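Local coordinates for branched-chain phosphotransacylase (Enterococcus faecalis, PDB 1YCO), which probably transfers acyl groups, acting as a branched-chain phosphotransacylase, at residues V62-V65 and Q69-I72; L84-M87 and E91-L94. One frame throughout, in Å; residues are numbered along the deposited sequence.

Contact 1 (V62-V65 and Q69-I72)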
ATOM      1  N   VAL A  62     -17.243 -12.007  25.502  1.00 43.62           N
ATOM      2  CA  VAL A  62     -17.162 -13.135  24.578  1.00 45.24           C
ATOM      3  C   VAL A  62     -18.220 -14.182  24.899  1.00 46.65           C
ATOM      4  O   VAL A  62     -18.702 -14.882  24.010  1.00 46.75           O
ATOM      5  CB  VAL A  62     -15.771 -13.814  24.645  1.00 45.87           C
ATOM      6  CG1 VAL A  62     -15.725 -15.016  23.712  1.00 46.20           C
ATOM      7  CG2 VAL A  62     -14.688 -12.818  24.285  1.00 45.84           C
ATOM      8  N   SER A  63     -18.576 -14.292  26.174  1.00 47.95           N
ATOM      9  CA  SER A  63     -19.578 -15.262  26.600  1.00 49.62           C
ATOM     10  C   SER A  63     -20.940 -14.944  25.998  1.00 49.26           C
ATOM     11  O   SER A  63     -21.640 -15.828  25.496  1.00 48.99           O
ATOM     12  CB  SER A  63     -19.692 -15.266  28.123  1.00 50.55           C
ATOM     13  OG  SER A  63     -21.061 -15.258  28.514  1.00 51.86           O
ATOM     14  N   LEU A  64     -21.314 -13.671  26.075  1.00 48.06           N
ATOM     15  CA  LEU A  64     -22.590 -13.193  25.553  1.00 48.05           C
ATOM     16  C   LEU A  64     -22.738 -13.494  24.052  1.00 48.50           C
ATOM     17  O   LEU A  64     -23.852 -13.626  23.542  1.00 47.02           O
ATOM     18  CB  LEU A  64     -22.710 -11.690  25.795  1.00 48.90           C
ATOM     19  CG  LEU A  64     -24.125 -11.110  25.818  1.00 50.18           C
ATOM     20  CD1 LEU A  64     -24.857 -11.670  27.031  1.00 48.84           C
ATOM     21  CD2 LEU A  64     -24.046  -9.585  25.906  1.00 48.85           C
ATOM     22  N   VAL A  65     -21.605 -13.599  23.360  1.00 48.50           N
ATOM     23  CA  VAL A  65     -21.589 -13.899  21.932  1.00 49.84           C
ATOM     24  C   VAL A  65     -21.556 -15.410  21.708  1.00 51.32           C
ATOM     25  O   VAL A  65     -22.110 -15.905  20.720  1.00 50.58           O
ATOM     26  CB  VAL A  65     -20.357 -13.240  21.218  1.00 49.38           C
ATOM     27  CG1 VAL A  65     -20.108 -13.897  19.874  1.00 48.99           C
ATOM     28  CG2 VAL A  65     -20.604 -11.741  21.013  1.00 48.50           C
ATOM     29  N   GLN A  69     -26.930 -14.876  22.024  1.00 57.56           N
ATOM     30  CA  GLN A  69     -27.236 -13.816  22.975  1.00 56.72           C
ATOM     31  C   GLN A  69     -26.842 -12.478  22.349  1.00 54.73           C
ATOM     32  O   GLN A  69     -27.555 -11.479  22.474  1.00 55.16           O
ATOM     33  CB  GLN A  69     -26.468 -14.045  24.277  1.00 58.73           C
ATOM     34  CG  GLN A  69     -27.163 -13.507  25.514  1.00 58.57           C
ATOM     35  CD  GLN A  69     -28.157 -14.491  26.107  1.00 58.13           C
ATOM     36  OE1 GLN A  69     -27.770 -15.511  26.676  1.00 56.39           O
ATOM     37  NE2 GLN A  69     -29.441 -14.187  25.975  1.00 57.78           N
ATOM     38  N   ALA A  70     -25.696 -12.470  21.676  1.00 51.07           N
ATOM     39  CA  ALA A  70     -25.209 -11.275  20.993  1.00 46.73           C
ATOM     40  C   ALA A  70     -24.846 -11.710  19.580  1.00 44.60           C
ATOM     41  O   ALA A  70     -24.427 -12.850  19.369  1.00 43.93           O
ATOM     42  CB  ALA A  70     -23.992 -10.700  21.719  1.00 47.25           C
ATOM     43  N   GLN A  71     -25.024 -10.803  18.621  1.00 42.16           N
ATOM     44  CA  GLN A  71     -24.756 -11.071  17.206  1.00 39.27           C
ATOM     45  C   GLN A  71     -23.479 -10.402  16.704  1.00 38.94           C
ATOM     46  O   GLN A  71     -23.011 -10.684  15.600  1.00 38.44           O
ATOM     47  CB  GLN A  71     -25.926 -10.584  16.340  1.00 35.71           C
ATOM     48  CG  GLN A  71     -27.232 -11.314  16.549  1.00 36.97           C
ATOM     49  CD  GLN A  71     -27.773 -11.187  17.969  1.00 35.91           C
ATOM     50  OE1 GLN A  71     -28.092 -10.089  18.444  1.00 32.46           O
ATOM     51  NE2 GLN A  71     -27.861 -12.317  18.660  1.00 35.75           N
ATOM     52  N   ILE A  72     -22.935  -9.489  17.497  1.00 37.42           N
ATOM     53  CA  ILE A  72     -21.713  -8.802  17.113  1.00 36.31           C
ATOM     54  C   ILE A  72     -20.851  -8.519  18.337  1.00 36.38           C
ATOM     55  O   ILE A  72     -21.356  -8.120  19.386  1.00 39.60           O
ATOM     56  CB  ILE A  72     -22.007  -7.456  16.411  1.00 36.16           C
ATOM     57  CG1 ILE A  72     -22.779  -7.695  15.110  1.00 36.74           C
ATOM     58  CG2 ILE A  72     -20.703  -6.732  16.110  1.00 33.57           C
ATOM     59  CD1 ILE A  72     -23.342  -6.418  14.494  1.00 34.38           C
TER
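Val65 and Ala70 meet methyl to methyl where helix 54-66 runs out and the chain doubles back toward strand 72-75. Val65 CG2 lies 3.6 Å from Ala70 CB, and the same methyl passes 4.0 Å from Ile72 O. It is set there by chi1: CG1 stands anti to the backbone N (162°), which leaves CG2 beside that nitrogen and turned to the returning chain. Leu64, partly exposed, packs on both Ala70 and Gln69. Its CG sits 4.1 Å from Ala70 CB, while its CD1 branch meets the aliphatic CG of Gln69, the two side chains crossing at about a right angle. Gln69 starts toward the helix but bends at chi2 (86°), which carries its amide away and leaves only methylene carbon against the leucine. Leu64 O comes within 2.9 Å of Ala70 N.

Beyond this apolar layer, Gln71 takes a hydrogen bond from the backbone N of Thr3 on its OE1, tying the turn to the neighbouring strand. The end of helix 54-66 and the loop after it form part of a beta-alpha-beta crossover between parallel strands 47-50 and 72-75: Leu64 and Ala70 touch Ser5 of strand 2-7, and Ile72 packs on helix 259-274.

Contact 2 (L84-M87 and E91-L94)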
ATOM      1  N   LEU A  84      -8.747 -11.474  22.218  1.00 50.52           N
ATOM      2  CA  LEU A  84      -8.521 -12.458  21.167  1.00 53.54           C
ATOM      3  C   LEU A  84      -8.299 -13.839  21.763  1.00 53.95           C
ATOM      4  O   LEU A  84      -8.964 -14.807  21.383  1.00 52.96           O
ATOM      5  CB  LEU A  84      -7.318 -12.050  20.319  1.00 54.15           C
ATOM      6  CG  LEU A  84      -7.266 -12.650  18.915  1.00 56.23           C
ATOM      7  CD1 LEU A  84      -8.477 -12.176  18.110  1.00 56.95           C
ATOM      8  CD2 LEU A  84      -5.979 -12.222  18.220  1.00 57.45           C
ATOM      9  N   LYS A  85      -7.360 -13.926  22.700  1.00 54.60           N
ATOM     10  CA  LYS A  85      -7.073 -15.200  23.354  1.00 57.01           C
ATOM     11  C   LYS A  85      -8.354 -15.684  24.036  1.00 56.69           C
ATOM     12  O   LYS A  85      -8.613 -16.889  24.149  1.00 57.69           O
ATOM     13  CB  LYS A  85      -5.971 -15.039  24.411  1.00 58.36           C
ATOM     14  CG  LYS A  85      -5.619 -16.351  25.125  1.00 59.50           C
ATOM     15  CD  LYS A  85      -5.075 -16.118  26.529  1.00 59.77           C
ATOM     16  CE  LYS A  85      -3.769 -15.330  26.531  1.00 58.77           C
ATOM     17  NZ  LYS A  85      -3.310 -15.073  27.936  1.00 58.67           N
ATOM     18  N   GLU A  86      -9.152 -14.722  24.487  1.00 54.91           N
ATOM     19  CA  GLU A  86     -10.407 -15.009  25.161  1.00 54.24           C
ATOM     20  C   GLU A  86     -11.464 -15.638  24.247  1.00 52.77           C
ATOM     21  O   GLU A  86     -12.112 -16.616  24.624  1.00 49.86           O
ATOM     22  CB  GLU A  86     -10.959 -13.724  25.794  1.00 55.83           C
ATOM     23  CG  GLU A  86     -11.026 -13.776  27.308  1.00 57.53           C
ATOM     24  CD  GLU A  86     -11.992 -14.840  27.792  1.00 59.08           C
ATOM     25  OE1 GLU A  86     -11.790 -15.373  28.908  1.00 58.84           O
ATOM     26  OE2 GLU A  86     -12.959 -15.134  27.050  1.00 58.45           O
ATOM     27  N   MET A  87     -11.641 -15.085  23.048  1.00 52.95           N
ATOM     28  CA  MET A  87     -12.639 -15.612  22.108  1.00 54.45           C
ATOM     29  C   MET A  87     -12.191 -16.893  21.396  1.00 55.63           C
ATOM     30  O   MET A  87     -12.996 -17.568  20.759  1.00 56.40           O
ATOM     31  CB  MET A  87     -13.018 -14.529  21.086  1.00 54.21           C
ATOM     32  CG  MET A  87     -11.826 -13.797  20.472  1.00 54.68           C
ATOM     33  SD  MET A  87     -12.273 -12.324  19.477  1.00 54.69           S
ATOM     34  CE  MET A  87     -12.821 -13.125  17.945  1.00 52.99           C
ATOM     35  N   GLU A  91     -14.021 -23.542  25.281  1.00 59.26           N
ATOM     36  CA  GLU A  91     -15.260 -23.432  26.054  1.00 59.76           C
ATOM     37  C   GLU A  91     -16.340 -22.635  25.321  1.00 58.86           C
ATOM     38  O   GLU A  91     -17.529 -22.905  25.471  1.00 59.13           O
ATOM     39  CB  GLU A  91     -14.982 -22.788  27.433  1.00 60.64           C
ATOM     40  CG  GLU A  91     -14.543 -21.312  27.380  1.00 62.87           C
ATOM     41  CD  GLU A  91     -14.250 -20.686  28.756  1.00 64.30           C
ATOM     42  OE1 GLU A  91     -13.200 -21.007  29.364  1.00 64.26           O
ATOM     43  OE2 GLU A  91     -15.070 -19.864  29.227  1.00 63.70           O
ATOM     44  N   HIS A  92     -15.917 -21.666  24.513  1.00 58.06           N
ATOM     45  CA  HIS A  92     -16.843 -20.805  23.776  1.00 55.80           C
ATOM     46  C   HIS A  92     -17.260 -21.329  22.407  1.00 54.90           C
ATOM     47  O   HIS A  92     -18.401 -21.139  21.993  1.00 55.13           O
ATOM     48  CB  HIS A  92     -16.236 -19.417  23.617  1.00 54.42           C
ATOM     49  CG  HIS A  92     -15.985 -18.719  24.916  1.00 53.54           C
ATOM     50  ND1 HIS A  92     -16.975 -18.520  25.855  1.00 54.16           N
ATOM     51  CD2 HIS A  92     -14.867 -18.143  25.417  1.00 52.57           C
ATOM     52  CE1 HIS A  92     -16.477 -17.848  26.879  1.00 53.29           C
ATOM     53  NE2 HIS A  92     -15.201 -17.606  26.638  1.00 53.18           N
ATOM     54  N   GLN A  93     -16.333 -21.969  21.702  1.00 55.80           N
ATOM     55  CA  GLN A  93     -16.610 -22.528  20.379  1.00 55.54           C
ATOM     56  C   GLN A  93     -17.090 -21.505  19.337  1.00 55.25           C
ATOM     57  O   GLN A  93     -17.918 -21.831  18.488  1.00 55.27           O
ATOM     58  CB  GLN A  93     -17.653 -23.635  20.504  1.00 56.19           C
ATOM     59  CG  GLN A  93     -17.458 -24.540  21.702  1.00 59.60           C
ATOM     60  CD  GLN A  93     -18.429 -25.701  21.724  1.00 61.68           C
ATOM     61  OE1 GLN A  93     -18.202 -26.728  21.083  1.00 64.28           O
ATOM     62  NE2 GLN A  93     -19.531 -25.536  22.448  1.00 63.15           N
ATOM     63  N   LEU A  94     -16.564 -20.282  19.387  1.00 53.31           N
ATOM     64  CA  LEU A  94     -16.976 -19.249  18.436  1.00 52.90           C
ATOM     65  C   LEU A  94     -16.476 -19.470  17.012  1.00 52.21           C
ATOM     66  O   LEU A  94     -17.238 -19.357  16.040  1.00 51.81           O
ATOM     67  CB  LEU A  94     -16.528 -17.868  18.912  1.00 53.22           C
ATOM     68  CG  LEU A  94     -17.369 -17.253  20.029  1.00 53.20           C
ATOM     69  CD1 LEU A  94     -16.815 -15.873  20.352  1.00 54.09           C
ATOM     70  CD2 LEU A  94     -18.824 -17.159  19.594  1.00 52.53           C
TER
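Bent at chi2, the side chain of Glu86 curls its carboxylate toward His92, whose CG, anti to its own carbonyl carbon (chi1 -62°), carries the imidazole to the end of helix 80-87. The loop after this helix folds back on its last turn, in the link between strand 72-75 of the parallel sheet and strand 101-107 of the mixed sheet. Glu86 meets the edge of the histidine ring: NE2 gives a weak hydrogen bond to Glu86 OE2 at 3.4 Å, bent to 137° at the proton, while CD2 comes 3.2 Å from Glu86 O near the ring plane. One residue thus meets two neighbouring ring atoms, through its carboxylate and its backbone carbonyl. Ring and carboxylate planes lie 57° apart, far from coplanar. Glu91 CG lies over the centre of the His92 ring, 3.7 Å above its plane, so the ring is met at both edge and face.

Glu86 OE1 has a second partner in Lys89, a long and weak ion pair that may temper the charge of Glu86. On the Met87 side, Leu94 also packs on helix 54-66. Its CD1 methyl lies 4.1 Å from Met87 CB, and its CB is 4.0 Å from Met87 O.

How the contacts relate
Both contacts are largely buried and repeat one design, a helix end covered by the chain that follows after three intervening residues. Helices 54-66 and 80-87 pack on each other through Val62, and the two contacts, with centres 11 Å apart, share an apolar seam: Val65 CG1 meets Leu94 CD2 at 3.5 Å, and Val62 CG1 touches Met87 CA, also at 3.5 Å. Contact 1 leads straight into a strand of the parallel sheet, and its side-chain contacts are methyl and methylene, with exposed Gln69 at its margin. In contact 2 all four touching residues are buried; it adds a weak carboxylate-imidazole hydrogen bond, and its loop leads on toward the mixed sheet.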